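Local structure of 4-hydroxybenzoyl-CoA thioesterase (Staphylococcus aureus, 6FDG) at residues F43-A46 against D47-Q51; I94-E97 against K98-A102. The protein probably hydrolyses acyl-CoA thioesters as a hotdog-fold thioesterase, and is described as a DHNA-CoA thioesterase of the vitamin K2 pathway. One frame throughout, in Å; residues are numbered along the deposited sequence.

Interaction 1. Residues F43-A46 against D47-Q51; sequences FSYA and DMEKQ
The hydroxyl of S44 accepts the backbone N-H of D47, OG to N 3.1 Å, and so caps the first turn of helix 45-50. Its OG stands anti to the backbone N (chi1 166°), which brings it to the amide of D47. Serine suits this N-cap because its hydroxyl stands in for the carbonyl that an earlier helical turn would have supplied. D47 returns towards the cap: its OD2 lies 3.3 Å from S44 CB, and a water accepts the N-H of S44 and donates a long hydrogen bond to OD2. A carboxylate at a helix N-terminus would probably be favoured by the helix dipole. The short helix follows helix 26-41 of the hotdog fold, and the Y45 side chain packs on L35 of that helix. The E49 chain passes the Y45 ring obliquely, its CG 3.5 Å from Y45 CZ, with the carboxylate plane turned 55° from the ring. Glutamate is long enough to reach the tyrosine hydroxyl one turn back, but the bond from Y45 OH to E49 OE2, short at 2.6 Å, is weak; their stronger partners are S55 N for Y45 OH and K17 of another subunit, salt-bridged to E49 OE1. Unbranched, flexible methionine lets M48 SD reach the ring's edge, 3.8 Å from Y45 CE1, a Met-aromatic contact, while also packing on W129 and I53. Along the backbone, E49 N donates to Y45 O at 3.1 Å.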
ATOM      1  N   PHE A  43       3.687 -25.168 -10.482  1.00 22.49           N
ATOM      2  CA  PHE A  43       2.248 -24.943 -10.235  1.00 21.27           C
ATOM      3  C   PHE A  43       1.866 -23.490 -10.325  1.00 23.04           C
ATOM      4  O   PHE A  43       2.670 -22.582 -10.301  1.00 27.88           O
ATOM      5  CB  PHE A  43       1.883 -25.480  -8.843  1.00 23.37           C
ATOM      6  CG  PHE A  43       2.178 -26.946  -8.656  1.00 23.02           C
ATOM      7  CD1 PHE A  43       1.333 -27.892  -9.261  1.00 25.56           C
ATOM      8  CD2 PHE A  43       3.256 -27.410  -7.966  1.00 26.66           C
ATOM      9  CE1 PHE A  43       1.624 -29.260  -9.113  1.00 28.35           C
ATOM     10  CE2 PHE A  43       3.641 -28.732  -7.910  1.00 26.49           C
ATOM     11  CZ  PHE A  43       2.777 -29.695  -8.501  1.00 28.05           C
ATOM     12  N   SER A  44       0.612 -23.163 -10.412  1.00 26.66           N
ATOM     13  CA  SER A  44       0.165 -21.823 -10.596  1.00 32.37           C
ATOM     14  C   SER A  44      -0.869 -21.545  -9.543  1.00 25.96           C
ATOM     15  O   SER A  44      -1.943 -22.165  -9.513  1.00 26.48           O
ATOM     16  CB  SER A  44      -0.521 -21.722 -11.942  1.00 35.67           C
ATOM     17  OG  SER A  44      -1.251 -20.512 -12.002  1.00 36.39           O
ATOM     18  N   TYR A  45      -0.615 -20.557  -8.683  1.00 24.96           N
ATOM     19  CA  TYR A  45      -1.609 -20.157  -7.774  1.00 24.81           C
ATOM     20  C   TYR A  45      -2.874 -19.604  -8.445  1.00 21.96           C
ATOM     21  O   TYR A  45      -4.004 -19.831  -8.034  1.00 21.99           O
ATOM     22  CB  TYR A  45      -1.051 -19.170  -6.752  1.00 23.89           C
ATOM     23  CG  TYR A  45      -2.126 -18.758  -5.767  1.00 21.97           C
ATOM     24  CD1 TYR A  45      -2.662 -19.644  -4.830  1.00 22.52           C
ATOM     25  CD2 TYR A  45      -2.632 -17.463  -5.713  1.00 21.98           C
ATOM     26  CE1 TYR A  45      -3.710 -19.320  -4.014  1.00 22.55           C
ATOM     27  CE2 TYR A  45      -3.611 -17.069  -4.862  1.00 21.79           C
ATOM     28  CZ  TYR A  45      -4.211 -18.005  -3.969  1.00 22.28           C
ATOM     29  OH  TYR A  45      -5.215 -17.681  -3.168  1.00 23.15           O
ATOM     30  N   ALA A  46      -2.711 -18.888  -9.583  1.00 23.11           N
ATOM     31  CA  ALA A  46      -3.939 -18.408 -10.257  1.00 24.09           C
ATOM     32  C   ALA A  46      -4.820 -19.610 -10.709  1.00 23.85           C
ATOM     33  O   ALA A  46      -6.042 -19.489 -10.703  1.00 24.88           O
ATOM     34  CB  ALA A  46      -3.534 -17.562 -11.470  1.00 26.99           C
ATOM     35  N   ASP A  47      -4.192 -20.727 -11.080  1.00 23.37           N
ATOM     36  CA  ASP A  47      -4.975 -21.960 -11.414  1.00 25.01           C
ATOM     37  C   ASP A  47      -5.671 -22.556 -10.226  1.00 26.50           C
ATOM     38  O   ASP A  47      -6.833 -22.963 -10.346  1.00 28.01           O
ATOM     39  CB  ASP A  47      -4.117 -23.052 -11.973  1.00 30.81           C
ATOM     40  CG  ASP A  47      -3.641 -22.809 -13.373  1.00 40.90           C
ATOM     41  OD1 ASP A  47      -4.154 -21.935 -14.082  1.00 42.98           O
ATOM     42  OD2 ASP A  47      -2.673 -23.541 -13.724  1.00 44.43           O
ATOM     43  N   MET A  48      -5.131 -22.481  -9.011  1.00 25.15           N
ATOM     44  CA  MET A  48      -5.823 -22.862  -7.816  1.00 21.30           C
ATOM     45  C   MET A  48      -7.049 -21.997  -7.584  1.00 22.36           C
ATOM     46  O   MET A  48      -8.187 -22.457  -7.272  1.00 22.44           O
ATOM     47  CB  MET A  48      -4.835 -22.783  -6.612  1.00 23.37           C
ATOM     48  CG  MET A  48      -5.503 -23.007  -5.304  1.00 21.82           C
ATOM     49  SD  MET A  48      -4.369 -23.045  -3.887  1.00 22.91           S
ATOM     50  CE  MET A  48      -3.752 -24.699  -4.007  1.00 25.88           C
ATOM     51  N   GLU A  49      -6.941 -20.669  -7.797  1.00 21.86           N
ATOM     52  CA  GLU A  49      -8.051 -19.760  -7.579  1.00 21.98           C
ATOM     53  C   GLU A  49      -9.178 -19.989  -8.621  1.00 22.38           C
ATOM     54  O   GLU A  49     -10.335 -19.825  -8.287  1.00 25.69           O
ATOM     55  CB  GLU A  49      -7.591 -18.282  -7.550  1.00 24.20           C
ATOM     56  CG  GLU A  49      -6.754 -17.954  -6.321  1.00 24.89           C
ATOM     57  CD  GLU A  49      -6.858 -16.491  -5.849  1.00 25.58           C
ATOM     58  OE1 GLU A  49      -7.135 -15.650  -6.719  1.00 26.10           O
ATOM     59  OE2 GLU A  49      -6.689 -16.230  -4.668  1.00 24.74           O
ATOM     60  N   LYS A  50      -8.775 -20.437  -9.798  1.00 25.00           N
ATOM     61  CA  LYS A  50      -9.791 -20.741 -10.845  1.00 27.97           C
ATOM     62  C   LYS A  50     -10.663 -21.866 -10.430  1.00 30.54           C
ATOM     63  O   LYS A  50     -11.806 -21.946 -10.887  1.00 30.79           O
ATOM     64  CB  LYS A  50      -9.167 -20.969 -12.183  1.00 31.92           C
ATOM     65  CG  LYS A  50      -8.438 -19.803 -12.809  1.00 37.65           C
ATOM     66  CD  LYS A  50      -9.201 -18.756 -13.604  1.00 53.60           C
ATOM     67  CE  LYS A  50      -8.329 -18.170 -14.734  1.00 58.55           C
ATOM     68  NZ  LYS A  50      -8.867 -16.880 -15.269  1.00 58.40           N
ATOM     69  N   GLN A  51     -10.221 -22.746  -9.539  1.00 28.01           N
ATOM     70  CA  GLN A  51     -11.024 -23.846  -8.975  1.00 26.92           C
ATOM     71  C   GLN A  51     -11.855 -23.424  -7.762  1.00 28.41           C
ATOM     72  O   GLN A  51     -12.449 -24.246  -7.087  1.00 28.91           O
ATOM     73  CB  GLN A  51     -10.118 -25.052  -8.629  1.00 31.86           C
ATOM     74  CG  GLN A  51      -9.335 -25.657  -9.729  1.00 39.22           C
ATOM     75  CD  GLN A  51     -10.253 -26.233 -10.742  1.00 41.84           C
ATOM     76  OE1 GLN A  51     -11.174 -26.988 -10.431  1.00 50.40           O
ATOM     77  NE2 GLN A  51     -10.121 -25.742 -11.891  1.00 45.01           N
TER
HETATM   78  O   HOH W   1      -0.972 -25.353 -11.594  1.00 34.10           O

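Interaction 2. Residues I94-E97 against K98-A102; sequences IFNE and KGELA
The side-chain oxygen of N96 is gripped by two backbone N-H groups across the turn: E100 N at 3.1 Å from OD1, and K98 N at 3.0 Å from OD1 in a weaker, bent bond. E100 N comes from above the amide plane. Asparagine suits the site because its amide also donates: ND2 reaches E100 OE1 at 3.0 Å, an almost straight bond (170°) lying in the amide plane but meeting the carboxylate on its anti side and 33° out of its plane. Bonds at both OD1 and ND2 should restrain the amide's rotation; chi1 of 78° sets CG between the backbone N and the carbonyl carbon, directing it across to K98 and E100. G99 N closes the turn onto N96 O, 2.8 Å, and its positive phi with psi near zero suits glycine, because a CB would press on the carbonyl oxygen of K98. On the strand side, F95 and L101 form a non-hydrogen-bonded pair: L101 CD1 sits over one ring face, 4.2 Å from the F95 ring centroid, a CH-pi contact. A102 N to I94 O, 2.7 Å, joins the strands beyond. Together these make a beta hairpin with a type I turn from N96 to G99, linking antiparallel strands 88-95 and 101-113 of the hotdog sheet.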
ATOM      1  N   ILE A  94      16.137 -12.860   3.336  1.00 16.52           N
ATOM      2  CA  ILE A  94      16.352 -11.809   2.358  1.00 17.49           C
ATOM      3  C   ILE A  94      17.802 -11.303   2.445  1.00 16.43           C
ATOM      4  O   ILE A  94      18.281 -10.967   3.555  1.00 18.13           O
ATOM      5  CB  ILE A  94      15.463 -10.603   2.549  1.00 16.40           C
ATOM      6  CG1 ILE A  94      13.961 -11.039   2.542  1.00 17.01           C
ATOM      7  CG2 ILE A  94      15.746  -9.553   1.509  1.00 18.83           C
ATOM      8  CD1 ILE A  94      13.013  -9.891   2.700  1.00 19.07           C
ATOM      9  N   PHE A  95      18.492 -11.379   1.306  1.00 16.86           N
ATOM     10  CA  PHE A  95      19.888 -10.856   1.201  1.00 17.65           C
ATOM     11  C   PHE A  95      19.845  -9.610   0.444  1.00 18.76           C
ATOM     12  O   PHE A  95      19.221  -9.412  -0.607  1.00 19.50           O
ATOM     13  CB  PHE A  95      20.729 -11.954   0.512  1.00 18.63           C
ATOM     14  CG  PHE A  95      20.800 -13.248   1.261  1.00 19.28           C
ATOM     15  CD1 PHE A  95      21.783 -13.491   2.260  1.00 21.83           C
ATOM     16  CD2 PHE A  95      19.850 -14.260   1.032  1.00 20.24           C
ATOM     17  CE1 PHE A  95      21.816 -14.665   3.028  1.00 22.00           C
ATOM     18  CE2 PHE A  95      19.903 -15.433   1.792  1.00 23.20           C
ATOM     19  CZ  PHE A  95      20.852 -15.650   2.768  1.00 22.70           C
ATOM     20  N   ASN A  96      20.684  -8.652   0.942  1.00 21.56           N
ATOM     21  CA  ASN A  96      20.855  -7.395   0.258  1.00 23.30           C
ATOM     22  C   ASN A  96      21.852  -7.522  -0.895  1.00 21.51           C
ATOM     23  O   ASN A  96      22.421  -8.546  -1.116  1.00 24.19           O
ATOM     24  CB  ASN A  96      21.074  -6.270   1.260  1.00 22.85           C
ATOM     25  CG  ASN A  96      22.484  -6.207   1.847  1.00 22.97           C
ATOM     26  OD1 ASN A  96      23.343  -6.994   1.405  1.00 21.71           O
ATOM     27  ND2 ASN A  96      22.621  -5.518   2.938  1.00 24.48           N
ATOM     28  N   GLU A  97      22.123  -6.370  -1.554  1.00 27.18           N
ATOM     29  CA  GLU A  97      22.979  -6.357  -2.761  1.00 28.85           C
ATOM     30  C   GLU A  97      24.453  -6.696  -2.424  1.00 29.55           C
ATOM     31  O   GLU A  97      25.263  -7.262  -3.248  1.00 31.30           O
ATOM     32  CB  GLU A  97      22.880  -4.918  -3.351  1.00 40.19           C
ATOM     33  CG  GLU A  97      22.434  -4.919  -4.723  1.00 39.24           C
ATOM     34  CD  GLU A  97      22.373  -3.520  -5.283  1.00 49.32           C
ATOM     35  OE1 GLU A  97      23.412  -2.959  -5.696  1.00 50.97           O
ATOM     36  OE2 GLU A  97      21.271  -2.978  -5.362  1.00 29.47           O
ATOM     37  N   LYS A  98      24.803  -6.451  -1.186  1.00 25.67           N
ATOM     38  CA  LYS A  98      26.124  -6.841  -0.698  1.00 25.19           C
ATOM     39  C   LYS A  98      26.225  -8.292  -0.266  1.00 26.30           C
ATOM     40  O   LYS A  98      27.242  -8.771   0.227  1.00 27.52           O
ATOM     41  CB  LYS A  98      26.559  -5.976   0.409  1.00 27.72           C
ATOM     42  CG  LYS A  98      26.668  -4.550   0.011  1.00 32.04           C
ATOM     43  CD  LYS A  98      27.306  -3.767   1.166  1.00 43.77           C
ATOM     44  CE  LYS A  98      26.988  -2.289   1.160  1.00 50.98           C
ATOM     45  NZ  LYS A  98      27.503  -1.570  -0.046  1.00 60.40           N
ATOM     46  N   GLY A  99      25.067  -9.030  -0.338  1.00 23.39           N
ATOM     47  CA  GLY A  99      25.104 -10.441   0.096  1.00 23.07           C
ATOM     48  C   GLY A  99      24.871 -10.658   1.586  1.00 22.64           C
ATOM     49  O   GLY A  99      25.001 -11.788   2.061  1.00 25.73           O
ATOM     50  N   GLU A 100      24.575  -9.651   2.330  1.00 21.26           N
ATOM     51  CA  GLU A 100      24.369  -9.745   3.745  1.00 20.57           C
ATOM     52  C   GLU A 100      22.886 -10.180   4.056  1.00 20.40           C
ATOM     53  O   GLU A 100      22.008  -9.747   3.301  1.00 21.12           O
ATOM     54  CB  GLU A 100      24.576  -8.410   4.428  1.00 24.04           C
ATOM     55  CG  GLU A 100      25.982  -7.836   4.170  1.00 26.41           C
ATOM     56  CD  GLU A 100      26.154  -6.341   4.294  1.00 30.72           C
ATOM     57  OE1 GLU A 100      25.248  -5.487   4.421  1.00 30.25           O
ATOM     58  OE2 GLU A 100      27.406  -5.943   4.250  1.00 38.60           O
ATOM     59  N   LEU A 101      22.762 -11.000   5.057  1.00 19.29           N
ATOM     60  CA  LEU A 101      21.392 -11.391   5.562  1.00 19.64           C
ATOM     61  C   LEU A 101      20.677 -10.219   6.225  1.00 20.56           C
ATOM     62  O   LEU A 101      21.180  -9.687   7.271  1.00 22.69           O
ATOM     63  CB  LEU A 101      21.527 -12.519   6.487  1.00 20.68           C
ATOM     64  CG  LEU A 101      20.130 -13.071   7.020  1.00 21.29           C
ATOM     65  CD1 LEU A 101      19.323 -13.623   5.911  1.00 21.64           C
ATOM     66  CD2 LEU A 101      20.391 -13.991   8.169  1.00 24.22           C
ATOM     67  N   ALA A 102      19.665  -9.672   5.538  1.00 17.72           N
ATOM     68  CA  ALA A 102      18.939  -8.491   6.014  1.00 18.22           C
ATOM     69  C   ALA A 102      17.717  -8.842   6.901  1.00 17.96           C
ATOM     70  O   ALA A 102      17.278  -8.094   7.728  1.00 17.86           O
ATOM     71  CB  ALA A 102      18.579  -7.596   4.936  1.00 18.44           C
TER

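Both interactions are local, but they lie on opposite sides of the chain's centre, with nearest atoms about 19 Å apart, and hold different elements. Interaction 1 is the start of a short helix where Y45, M48 and E49 are buried, partly against two neighbouring subunits, while D47 and K50 are exposed. Interaction 2 is a hairpin end in the sheet, untouched by other chains; its turn is solvent-facing at E97, K98 and G99, while I94 and A102 are buried. Each uses a polar side chain to hold backbone N-H groups, a serine hydroxyl at the helix start and an asparagine amide in the turn. E49 pairs with a lysine of another subunit, whereas E97 is held within its own chain, its OE2 by K73 N and its backbone N by E72 OE2.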